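Local coordinates for type III secretion system effector HopBA1 (Pseudomonas syringae pv. aptata, PDB 5T09), which acts as a virulence factor recognized by the Arabidopsis resistance protein RBA1, which triggers plant cell death, and enhances the RBA1 self-association this requires, at residues A[106-111]-A[121-126]. Numbering follows the deposited sequence.
Sequences HFLEAS and DKVSEA
L108 reaches from helix 101-112 to V123 and S124 on helix 117-132, joining two consecutive helices of the EreA/ChaN-like alpha-beta fold, whose core is a largely parallel sheet. One methyl does the touching. L108 CD1 lies 4.2 Å from V123 CG1 and 4.0 Å from S124 OG, so a single branch meets both a valine methyl and a serine hydroxyl, and no hydrogen bond links the two segments. The leucine sets its CG beside its own backbone N (chi1 -65°), and a nearly straight chi2 of 171° then extends CD1 toward the second helix, while CD2 turns off to another side. L108 also packs on L120 and L127 of helix 117-132 and on V85, which makes its surroundings mostly apolar. V123 offers CG1, the branch anti to its backbone N (chi1 172°), and its side chain also rests on F84. The nearest pair of CA atoms is L108 CA and S124 CA, 8.1 Å apart, a spacing that the extended leucine and the short serine span between them. S124 is buried, and its OG is satisfied by a hydrogen bond to L120 O, one turn back along the helix, while L108 CD1 makes only a van der Waals contact with S124 OG.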
loop_
_atom_site.group_PDB
_atom_site.type_symbol
_atom_site.label_atom_id
_atom_site.label_comp_id
_atom_site.label_asym_id
_atom_site.label_seq_id
_atom_site.Cartn_x
_atom_site.Cartn_y
_atom_site.Cartn_z
ATOM N N HIS A 106 -3.367 1.014 18.797
ATOM C CA HIS A 106 -3.723 -0.106 19.664
ATOM C C HIS A 106 -4.454 -1.198 18.892
ATOM O O HIS A 106 -4.280 -2.387 19.182
ATOM C CB HIS A 106 -4.584 0.387 20.828
ATOM C CG HIS A 106 -4.500 -0.470 22.051
ATOM N ND1 HIS A 106 -3.418 -0.442 22.906
ATOM C CD2 HIS A 106 -5.363 -1.377 22.569
ATOM C CE1 HIS A 106 -3.619 -1.295 23.896
ATOM N NE2 HIS A 106 -4.792 -1.876 23.714
ATOM N N PHE A 107 -5.267 -0.817 17.904
ATOM C CA PHE A 107 -5.990 -1.805 17.110
ATOM C C PHE A 107 -5.055 -2.593 16.199
ATOM O O PHE A 107 -5.286 -3.783 15.955
ATOM C CB PHE A 107 -7.078 -1.111 16.287
ATOM C CG PHE A 107 -7.808 -2.027 15.344
ATOM C CD1 PHE A 107 -8.932 -2.721 15.759
ATOM C CD2 PHE A 107 -7.372 -2.192 14.043
ATOM C CE1 PHE A 107 -9.605 -3.562 14.893
ATOM C CE2 PHE A 107 -8.042 -3.032 13.176
ATOM C CZ PHE A 107 -9.156 -3.718 13.603
ATOM N N LEU A 108 -4.004 -1.958 15.683
ATOM C CA LEU A 108 -3.080 -2.615 14.765
ATOM C C LEU A 108 -1.962 -3.363 15.474
ATOM O O LEU A 108 -1.289 -4.185 14.843
ATOM C CB LEU A 108 -2.458 -1.583 13.815
ATOM C CG LEU A 108 -3.408 -0.874 12.849
ATOM C CD1 LEU A 108 -2.692 0.263 12.127
ATOM C CD2 LEU A 108 -3.967 -1.861 11.845
ATOM N N GLU A 109 -1.761 -3.113 16.768
ATOM C CA GLU A 109 -0.566 -3.602 17.448
ATOM C C GLU A 109 -0.513 -5.125 17.468
ATOM O O GLU A 109 0.547 -5.717 17.234
ATOM C CB GLU A 109 -0.519 -3.043 18.869
ATOM C CG GLU A 109 0.824 -3.183 19.553
ATOM C CD GLU A 109 0.860 -2.484 20.898
ATOM O OE1 GLU A 109 -0.123 -2.608 21.659
ATOM O OE2 GLU A 109 1.865 -1.802 21.188
ATOM N N ALA A 110 -1.646 -5.774 17.749
ATOM C CA ALA A 110 -1.662 -7.228 17.874
ATOM C C ALA A 110 -1.045 -7.906 16.656
ATOM O O ALA A 110 -0.267 -8.858 16.792
ATOM C CB ALA A 110 -3.094 -7.717 18.088
ATOM N N SER A 111 -1.376 -7.433 15.456
ATOM C CA SER A 111 -0.894 -8.063 14.235
ATOM C C SER A 111 0.309 -7.363 13.619
ATOM O O SER A 111 1.056 -8.002 12.872
ATOM C CB SER A 111 -2.021 -8.123 13.196
ATOM O OG SER A 111 -3.028 -9.030 13.607
ATOM N N ASP A 121 3.261 3.733 14.784
ATOM C CA ASP A 121 2.734 5.075 15.012
ATOM C C ASP A 121 2.564 5.825 13.695
ATOM O O ASP A 121 1.526 6.453 13.453
ATOM C CB ASP A 121 3.660 5.843 15.956
ATOM C CG ASP A 121 3.124 7.215 16.308
ATOM O OD1 ASP A 121 3.412 8.177 15.565
ATOM O OD2 ASP A 121 2.416 7.332 17.329
ATOM N N LYS A 122 3.578 5.769 12.825
ATOM C CA LYS A 122 3.493 6.475 11.548
ATOM C C LYS A 122 2.432 5.859 10.644
ATOM O O LYS A 122 1.728 6.578 9.924
ATOM C CB LYS A 122 4.854 6.480 10.851
ATOM C CG LYS A 122 5.918 7.324 11.550
ATOM C CD LYS A 122 5.490 8.782 11.639
ATOM C CE LYS A 122 6.644 9.703 12.003
ATOM N NZ LYS A 122 6.209 11.130 12.013
ATOM N N VAL A 123 2.304 4.531 10.656
ATOM C CA VAL A 123 1.236 3.891 9.893
ATOM C C VAL A 123 -0.118 4.391 10.376
ATOM O O VAL A 123 -0.994 4.739 9.579
ATOM C CB VAL A 123 1.341 2.357 9.998
ATOM C CG1 VAL A 123 0.121 1.685 9.361
ATOM C CG2 VAL A 123 2.611 1.868 9.330
ATOM N N SER A 124 -0.307 4.436 11.697
ATOM C CA SER A 124 -1.568 4.923 12.245
ATOM C C SER A 124 -1.821 6.372 11.847
ATOM O O SER A 124 -2.945 6.734 11.477
ATOM C CB SER A 124 -1.565 4.777 13.766
ATOM O OG SER A 124 -1.352 3.425 14.138
ATOM N N GLU A 125 -0.791 7.220 11.915
ATOM C CA GLU A 125 -0.956 8.606 11.486
ATOM C C GLU A 125 -1.373 8.681 10.022
ATOM O O GLU A 125 -2.215 9.506 9.648
ATOM C CB GLU A 125 0.338 9.395 11.710
ATOM C CG GLU A 125 0.194 10.887 11.429
ATOM C CD GLU A 125 1.509 11.645 11.527
ATOM O OE1 GLU A 125 2.578 11.023 11.348
ATOM O OE2 GLU A 125 1.469 12.869 11.780
ATOM N N ALA A 126 -0.797 7.824 9.176
ATOM C CA ALA A 126 -1.124 7.857 7.753
ATOM C C ALA A 126 -2.575 7.462 7.508
ATOM O O ALA A 126 -3.274 8.103 6.714
ATOM C CB ALA A 126 -0.179 6.941 6.976
#